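Local coordinates for protein putative beta-glucosidase (Bifidobacterium adolescentis, PDB 5WAB) that acts as a family 3 beta-glucosidase, cleaving terminal glucose from beta-glucosides, and may also remove alpha-L-arabinopyranose from ginsenosides, at residues Asn158-Thr162 with Asn510-Glu514; Arg421-Ile426 with Ser452-Val456; Asn503-Ser507 with Arg529-Thr533. All coordinates share one frame; numbering follows the deposited sequence.

Contact 1: residues Asn158-Thr162 with Asn510-Glu514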
loop_
_atom_site.group_PDB
_atom_site.type_symbol
_atom_site.label_atom_id
_atom_site.label_comp_id
_atom_site.label_asym_id
_atom_site.label_seq_id
_atom_site.Cartn_x
_atom_site.Cartn_y
_atom_site.Cartn_z
ATOM N N ASN A 158 5.926 10.792 -1.983
ATOM C CA ASN A 158 5.127 11.523 -1.002
ATOM C C ASN A 158 5.012 10.637 0.240
ATOM O O ASN A 158 4.017 9.949 0.459
ATOM C CB ASN A 158 3.754 11.871 -1.579
ATOM C CG ASN A 158 2.928 12.755 -0.652
ATOM O OD1 ASN A 158 3.399 13.198 0.397
ATOM N ND2 ASN A 158 1.666 12.953 -1.005
ATOM N N ASN A 159 6.045 10.684 1.079
ATOM C CA ASN A 159 6.220 9.733 2.174
ATOM C C ASN A 159 6.039 10.361 3.553
ATOM O O ASN A 159 6.314 9.702 4.562
ATOM C CB ASN A 159 7.596 9.080 2.066
ATOM C CG ASN A 159 7.936 8.681 0.640
ATOM O OD1 ASN A 159 8.780 9.304 -0.011
ATOM N ND2 ASN A 159 7.277 7.633 0.146
ATOM N N GLN A 160 5.616 11.623 3.624
ATOM C CA GLN A 160 5.368 12.283 4.898
ATOM C C GLN A 160 4.348 13.394 4.698
ATOM O O GLN A 160 4.162 13.901 3.590
ATOM C CB GLN A 160 6.658 12.836 5.506
ATOM C CG GLN A 160 7.210 14.042 4.797
ATOM C CD GLN A 160 8.579 14.390 5.301
ATOM O OE1 GLN A 160 9.416 13.510 5.484
ATOM N NE2 GLN A 160 8.819 15.671 5.551
ATOM N N GLU A 161 3.666 13.747 5.785
ATOM C CA GLU A 161 2.716 14.853 5.776
ATOM C C GLU A 161 3.352 16.169 6.191
ATOM O O GLU A 161 2.876 17.236 5.789
ATOM C CB GLU A 161 1.546 14.555 6.721
ATOM C CG GLU A 161 0.602 13.468 6.249
ATOM C CD GLU A 161 -0.076 13.826 4.946
ATOM O OE1 GLU A 161 -1.090 14.555 4.988
ATOM O OE2 GLU A 161 0.410 13.380 3.882
ATOM N N THR A 162 4.412 16.106 6.993
ATOM C CA THR A 162 5.052 17.302 7.523
ATOM C C THR A 162 5.620 18.155 6.398
ATOM O O THR A 162 6.542 17.733 5.694
ATOM C CB THR A 162 6.146 16.893 8.508
ATOM O OG1 THR A 162 5.555 16.157 9.586
ATOM C CG2 THR A 162 6.855 18.109 9.062
ATOM N N ASN A 510 16.891 11.425 9.291
ATOM C CA ASN A 510 16.417 12.405 8.320
ATOM C C ASN A 510 14.896 12.403 8.259
ATOM O O ASN A 510 14.309 12.134 7.203
ATOM C CB ASN A 510 16.979 12.117 6.932
ATOM C CG ASN A 510 18.460 12.356 6.838
ATOM O OD1 ASN A 510 18.918 13.497 6.900
ATOM N ND2 ASN A 510 19.223 11.285 6.657
ATOM N N TRP A 511 14.251 12.702 9.386
ATOM C CA TRP A 511 12.803 12.702 9.482
ATOM C C TRP A 511 12.360 13.708 10.537
ATOM O O TRP A 511 12.830 13.626 11.683
ATOM C CB TRP A 511 12.284 11.305 9.831
ATOM C CG TRP A 511 10.811 11.232 10.020
ATOM C CD1 TRP A 511 10.122 11.507 11.164
ATOM C CD2 TRP A 511 9.833 10.843 9.045
ATOM N NE1 TRP A 511 8.777 11.322 10.963
ATOM C CE2 TRP A 511 8.571 10.915 9.671
ATOM C CE3 TRP A 511 9.900 10.442 7.703
ATOM C CZ2 TRP A 511 7.385 10.604 9.005
ATOM C CZ3 TRP A 511 8.717 10.132 7.041
ATOM C CH2 TRP A 511 7.479 10.213 7.696
ATOM N N PRO A 512 11.474 14.662 10.197
ATOM C CA PRO A 512 10.844 14.871 8.888
ATOM C C PRO A 512 11.561 15.884 8.007
ATOM O O PRO A 512 10.967 16.383 7.046
ATOM C CB PRO A 512 9.469 15.407 9.264
ATOM C CG PRO A 512 9.759 16.239 10.475
ATOM C CD PRO A 512 10.879 15.542 11.221
ATOM N N GLY A 513 12.808 16.196 8.330
ATOM C CA GLY A 513 13.554 17.188 7.586
ATOM C C GLY A 513 13.481 18.555 8.234
ATOM O O GLY A 513 12.924 18.742 9.320
ATOM N N GLU A 514 14.044 19.533 7.526
ATOM C CA GLU A 514 14.190 20.879 8.055
ATOM C C GLU A 514 14.370 21.858 6.908
ATOM O O GLU A 514 14.908 21.505 5.856
ATOM C CB GLU A 514 15.389 20.964 8.999
ATOM C CG GLU A 514 16.701 20.802 8.266
ATOM C CD GLU A 514 17.835 20.467 9.186
ATOM O OE1 GLU A 514 17.597 19.727 10.163
ATOM O OE2 GLU A 514 18.962 20.938 8.929
#
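Gln-160 NE2 is shared by two backbone carbonyls, one from each segment. It donates to Pro-512 O across the contact at 2.7 Å, with an N-H...O angle of 160°. Its second bond runs back to Thr-162 O at 3.1 Å and meets that oxygen in the carbonyl plane, on a lone pair. Both acceptors lie close to the plane of the Gln-160 amide. Two bonds from one nitrogen therefore fix the rotation of this buried amide. Gln-160 CG sits between the backbone N and the carbonyl carbon (chi1 72°), and the extended chain then carries NE2 to Pro-512 O.

The segment 158-162 follows strand 149-155 of the parallel sheet in the N-terminal, TIM-barrel-type domain of family 3. The segment 510-514 belongs to the C-terminal domain of the family, so the contact joins the two.

The side chains of Trp-511 and Gln-160 run antiparallel, with the indole plane 69° from the amide. Trp-511 CH2 meets Gln-160 CB at 3.5 Å. Asn-159 O lies at the edge of the indole, 3.4 Å from Trp-511 CH2. The peptide bond before Pro-512 is cis. Thr-162 meets the proline ring with its carbons: CB lies 3.7 Å from Pro-512 CB, and CG2 packs by Pro-512 CG. The Thr-162 hydroxyl bonds instead to Asp-420, which also accepts from the backbone N of Glu-161.

Contact 2: residues Arg421-Ile426 with Ser452-Val456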
loop_
_atom_site.group_PDB
_atom_site.type_symbol
_atom_site.label_atom_id
_atom_site.label_comp_id
_atom_site.label_asym_id
_atom_site.label_seq_id
_atom_site.Cartn_x
_atom_site.Cartn_y
_atom_site.Cartn_z
ATOM N N ARG A 421 2.686 11.033 12.901
ATOM C CA ARG A 421 2.792 10.663 14.305
ATOM C C ARG A 421 4.159 11.056 14.855
ATOM O O ARG A 421 5.135 11.233 14.120
ATOM C CB ARG A 421 2.556 9.160 14.478
ATOM C CG ARG A 421 1.095 8.764 14.437
ATOM C CD ARG A 421 0.924 7.331 13.979
ATOM N NE ARG A 421 1.356 6.338 14.949
ATOM C CZ ARG A 421 1.953 5.196 14.618
ATOM N NH1 ARG A 421 2.214 4.925 13.344
ATOM N NH2 ARG A 421 2.302 4.333 15.562
ATOM N N GLU A 422 4.216 11.222 16.171
ATOM C CA GLU A 422 5.472 11.468 16.859
ATOM C C GLU A 422 5.887 10.325 17.769
ATOM O O GLU A 422 6.982 10.376 18.340
ATOM C CB GLU A 422 5.388 12.779 17.659
ATOM C CG GLU A 422 5.371 14.005 16.756
ATOM C CD GLU A 422 5.293 15.304 17.522
ATOM O OE1 GLU A 422 4.987 15.266 18.731
ATOM O OE2 GLU A 422 5.550 16.364 16.914
ATOM N N THR A 423 5.039 9.312 17.927
ATOM C CA THR A 423 5.369 8.128 18.701
ATOM C C THR A 423 4.710 6.925 18.050
ATOM O O THR A 423 3.682 7.051 17.378
ATOM C CB THR A 423 4.908 8.249 20.159
ATOM O OG1 THR A 423 5.251 7.054 20.875
ATOM C CG2 THR A 423 3.400 8.463 20.221
ATOM N N LEU A 424 5.308 5.754 18.262
ATOM C CA LEU A 424 4.703 4.504 17.825
ATOM C C LEU A 424 3.780 3.904 18.878
ATOM O O LEU A 424 2.972 3.031 18.545
ATOM C CB LEU A 424 5.789 3.485 17.440
ATOM C CG LEU A 424 6.587 3.806 16.175
ATOM C CD1 LEU A 424 7.652 2.760 15.896
ATOM C CD2 LEU A 424 5.646 3.946 14.991
ATOM N N ASP A 425 3.852 4.384 20.119
ATOM C CA ASP A 425 3.156 3.754 21.232
ATOM C C ASP A 425 1.650 3.989 21.155
ATOM O O ASP A 425 1.177 4.997 20.625
ATOM C CB ASP A 425 3.696 4.290 22.563
ATOM C CG ASP A 425 5.202 4.102 22.710
ATOM O OD1 ASP A 425 5.745 3.136 22.141
ATOM O OD2 ASP A 425 5.850 4.924 23.392
ATOM N N ILE A 426 0.895 3.024 21.677
ATOM C CA ILE A 426 -0.541 3.171 21.915
ATOM C C ILE A 426 -0.716 4.015 23.172
ATOM O O ILE A 426 0.259 4.208 23.910
ATOM C CB ILE A 426 -1.228 1.803 22.043
ATOM C CG1 ILE A 426 -0.804 1.118 23.346
ATOM C CG2 ILE A 426 -0.924 0.948 20.816
ATOM C CD1 ILE A 426 -1.531 -0.179 23.623
ATOM N N SER A 452 -1.328 2.699 11.318
ATOM C CA SER A 452 0.063 2.398 11.008
ATOM C C SER A 452 0.689 1.707 12.212
ATOM O O SER A 452 0.049 1.534 13.253
ATOM C CB SER A 452 0.833 3.660 10.614
ATOM O OG SER A 452 2.102 3.316 10.082
ATOM N N VAL A 453 1.956 1.306 12.055
ATOM C CA VAL A 453 2.619 0.448 13.035
ATOM C C VAL A 453 2.546 1.066 14.419
ATOM O O VAL A 453 2.882 2.238 14.613
ATOM C CB VAL A 453 4.083 0.201 12.628
ATOM C CG1 VAL A 453 4.864 -0.343 13.793
ATOM C CG2 VAL A 453 4.154 -0.781 11.485
ATOM N N VAL A 454 2.111 0.268 15.391
ATOM C CA VAL A 454 2.252 0.615 16.796
ATOM C C VAL A 454 3.255 -0.350 17.416
ATOM O O VAL A 454 3.437 -1.479 16.946
ATOM C CB VAL A 454 0.908 0.582 17.555
ATOM C CG1 VAL A 454 -0.081 1.559 16.932
ATOM C CG2 VAL A 454 0.341 -0.833 17.599
ATOM N N SER A 455 3.932 0.114 18.462
ATOM C CA SER A 455 4.836 -0.749 19.204
ATOM C C SER A 455 4.045 -1.795 19.979
ATOM O O SER A 455 2.953 -1.525 20.490
ATOM C CB SER A 455 5.680 0.083 20.160
ATOM O OG SER A 455 4.844 0.939 20.921
ATOM N N VAL A 456 4.601 -3.002 20.062
ATOM C CA VAL A 456 3.940 -4.125 20.706
ATOM C C VAL A 456 4.760 -4.683 21.863
ATOM O O VAL A 456 4.219 -4.947 22.942
ATOM C CB VAL A 456 3.614 -5.235 19.685
ATOM C CG1 VAL A 456 2.933 -6.405 20.374
ATOM C CG2 VAL A 456 2.741 -4.692 18.557
HETATM O O HOH W 1 2.816 0.614 22.549
#
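Arg-421 brings its guanidinium up to Ser-452 CB and the carbonyl oxygen of Val-453. CB points toward the segment 452-456, and CG, CD and NE carry the group across, with a bend at chi3 (71°). The side chain also touches Leu-117. Contact with 452-456 begins at Arg-421 CZ, 3.1 Å from Val-453 O. NH1 comes within 3.3 Å of Ser-452 CB and makes a weak hydrogen bond to Val-453 O. NH2 also donates to Val-453 O, at the edge of the guanidinium; the modelled distance is improbably short, so its exact length is doubtful. NH2 further makes a weak bond back to Leu-424 O, 3.3 Å away and in the guanidinium plane.

Leu-424 O also accepts from Ser-455 N at 3.1 Å. This donor stands well above the carbonyl plane, 61° out of it. Val-454 CA adds a CA-H...O contact to the same oxygen. Beside it, Ile-426 CG2 packs on Val-454 CB at 3.8 Å.

Ser-455 OG donates to Asp-425 OD1 at 2.7 Å, on the anti lone pair of that oxygen. A water donates to the same Ser-455 OG and accepts from Ile-426 N. Thr-423 OG1 accepts from the backbone N of Asp-425 in an ST turn.

The two loops follow the neighbouring parallel strands 403-409 and 444-449 of the C-terminal domain's mixed sheet. Arg-421 may polarise the Val-453 and Leu-424 carbonyls, though its bonds to them are weak or of doubtful length. The firmer ties are the two from Ser-455, one to a backbone oxygen and one to a carboxylate.

Contact 3: residues Asn503-Ser507 with Arg529-Thr533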
loop_
_atom_site.group_PDB
_atom_site.type_symbol
_atom_site.label_atom_id
_atom_site.label_comp_id
_atom_site.label_asym_id
_atom_site.label_seq_id
_atom_site.Cartn_x
_atom_site.Cartn_y
_atom_site.Cartn_z
ATOM N N ASN A 503 13.755 4.675 16.767
ATOM C CA ASN A 503 15.131 5.124 16.585
ATOM C C ASN A 503 16.018 4.066 15.948
ATOM O O ASN A 503 17.202 4.333 15.724
ATOM C CB ASN A 503 15.720 5.567 17.922
ATOM C CG ASN A 503 15.115 6.858 18.417
ATOM O OD1 ASN A 503 14.454 7.570 17.663
ATOM N ND2 ASN A 503 15.336 7.171 19.683
ATOM N N ASP A 504 15.492 2.874 15.674
ATOM C CA ASP A 504 16.231 1.897 14.887
ATOM C C ASP A 504 16.086 2.137 13.392
ATOM O O ASP A 504 16.937 1.686 12.619
ATOM C CB ASP A 504 15.771 0.479 15.234
ATOM C CG ASP A 504 15.997 0.132 16.696
ATOM O OD1 ASP A 504 16.910 0.716 17.320
ATOM O OD2 ASP A 504 15.253 -0.722 17.221
ATOM N N ASP A 505 15.028 2.833 12.979
ATOM C CA ASP A 505 14.772 3.080 11.563
ATOM C C ASP A 505 15.863 3.967 10.977
ATOM O O ASP A 505 16.134 5.047 11.518
ATOM C CB ASP A 505 13.407 3.745 11.375
ATOM C CG ASP A 505 12.917 3.690 9.937
ATOM O OD1 ASP A 505 13.659 4.119 9.027
ATOM O OD2 ASP A 505 11.771 3.231 9.724
ATOM N N PRO A 506 16.492 3.565 9.869
ATOM C CA PRO A 506 17.601 4.360 9.322
ATOM C C PRO A 506 17.167 5.701 8.757
ATOM O O PRO A 506 18.036 6.525 8.439
ATOM C CB PRO A 506 18.165 3.455 8.220
ATOM C CG PRO A 506 17.005 2.631 7.802
ATOM C CD PRO A 506 16.210 2.374 9.052
ATOM N N SER A 507 15.862 5.946 8.630
ATOM C CA SER A 507 15.337 7.218 8.157
ATOM C C SER A 507 15.086 8.219 9.279
ATOM O O SER A 507 14.913 9.413 9.000
ATOM C CB SER A 507 14.020 7.000 7.415
ATOM O OG SER A 507 13.005 6.605 8.329
ATOM N N ARG A 529 14.977 -3.841 4.412
ATOM C CA ARG A 529 16.197 -3.802 3.617
ATOM C C ARG A 529 17.390 -3.379 4.461
ATOM O O ARG A 529 18.508 -3.855 4.238
ATOM C CB ARG A 529 16.016 -2.850 2.437
ATOM C CG ARG A 529 15.183 -3.416 1.323
ATOM C CD ARG A 529 14.834 -2.351 0.287
ATOM N NE ARG A 529 14.398 -2.951 -0.968
ATOM C CZ ARG A 529 13.180 -3.439 -1.180
ATOM N NH1 ARG A 529 12.266 -3.404 -0.222
ATOM N NH2 ARG A 529 12.878 -3.968 -2.355
ATOM N N TYR A 530 17.172 -2.501 5.438
ATOM C CA TYR A 530 18.239 -2.127 6.357
ATOM C C TYR A 530 18.375 -3.146 7.486
ATOM O O TYR A 530 19.489 -3.553 7.836
ATOM C CB TYR A 530 17.977 -0.733 6.934
ATOM C CG TYR A 530 18.905 -0.382 8.069
ATOM C CD1 TYR A 530 20.191 0.073 7.820
ATOM C CD2 TYR A 530 18.512 -0.538 9.393
ATOM C CE1 TYR A 530 21.052 0.387 8.853
ATOM C CE2 TYR A 530 19.372 -0.235 10.434
ATOM C CZ TYR A 530 20.636 0.227 10.157
ATOM O OH TYR A 530 21.492 0.536 11.185
ATOM N N TYR A 531 17.246 -3.550 8.081
ATOM C CA TYR A 531 17.290 -4.425 9.249
ATOM C C TYR A 531 17.951 -5.756 8.919
ATOM O O TYR A 531 18.799 -6.242 9.677
ATOM C CB TYR A 531 15.873 -4.658 9.778
ATOM C CG TYR A 531 15.203 -3.437 10.371
ATOM C CD1 TYR A 531 15.802 -2.700 11.392
ATOM C CD2 TYR A 531 13.975 -3.002 9.886
ATOM C CE1 TYR A 531 15.178 -1.577 11.923
ATOM C CE2 TYR A 531 13.353 -1.888 10.402
ATOM C CZ TYR A 531 13.952 -1.181 11.417
ATOM O OH TYR A 531 13.306 -0.072 11.911
ATOM N N ASP A 532 17.593 -6.353 7.784
ATOM C CA ASP A 532 18.113 -7.669 7.437
ATOM C C ASP A 532 19.557 -7.618 6.959
ATOM O O ASP A 532 20.225 -8.654 6.933
ATOM C CB ASP A 532 17.220 -8.317 6.376
ATOM C CG ASP A 532 15.776 -8.487 6.850
ATOM O OD1 ASP A 532 15.487 -8.225 8.042
ATOM O OD2 ASP A 532 14.926 -8.876 6.025
ATOM N N THR A 533 20.051 -6.447 6.577
ATOM C CA THR A 533 21.422 -6.319 6.104
ATOM C C THR A 533 22.414 -6.084 7.232
ATOM O O THR A 533 23.550 -6.572 7.161
ATOM C CB THR A 533 21.511 -5.177 5.092
ATOM O OG1 THR A 533 20.526 -5.383 4.073
ATOM C CG2 THR A 533 22.899 -5.113 4.465
#
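Pro-506 lies over one face of the Tyr-530 ring in a CH-pi contact. Pro-506 CB is 4.0 Å from the centroid of the Tyr-530 ring and 14° off its normal. Both residues belong to the C-terminal domain of family 3. Pro-506 comes from the loop before strand 517-519, and Tyr-530 from the short helix 528-531.

The proline covers the inner end of the tyrosine side chain. Pro-506 CG reaches Tyr-530 CG at 3.6 Å, near the root of the aromatic ring, while Pro-506 CD meets Tyr-530 CD2. Tyr-530 CG stands anti to the backbone N (chi1 170°), which turns the ring face to the proline. Tyr-534 meets the same ring. With an alanine here, Pro-506 would probably lose the aromatic face it rests on, and a gap would be likely to open between loop and helix.

Tyr-531 is built differently. Its CG is anti to the carbonyl carbon (chi1 -67°), and the far end of its ring, CE1 and OH, comes to Asp-504 and Asp-505. Tyr-531 CE1 is 3.9 Å from Asp-504 CB, and Tyr-531 OH comes to 3.5 Å from Asp-505 CA. These are van der Waals contacts.

The same helix also reaches residues at the fibronectin type III-like domain: Arg-529 forms salt bridges to Asp-128 and Glu-601, and Asp-532 one to Arg-653.

The loop keeps its shape through an Asx turn. Asp-505 OD1 accepts from Ser-507 N at 2.9 Å, on the anti side of the carboxylate. The same OD1 is also met from above the carboxylate plane, at 2.7 Å, by Ser-507 OG, a hydroxyl that is bonded to Asn-115 ND2 as well.

How the contacts relate
Contact 2 is the buried one, while contacts 1 and 3 are partly buried. Contact 2 ties two loops of one sheet within the C-terminal domain, through an arginine, backbone carbonyls and a bound water. Contact 1 joins that domain to the N-terminal one and mixes a hydrogen bond from a glutamine amide with ring packing. Contact 3 sets a loop on a helix mainly by apolar and CH-pi contacts, close to the fibronectin-like domain. Contacts 1 and 3 share the loop between strands 498-499 and 517-519, which thus meets two different elements. All three centres lie about 17 Å apart. In sequence, contact 2 is nested inside the loop closed by contact 1.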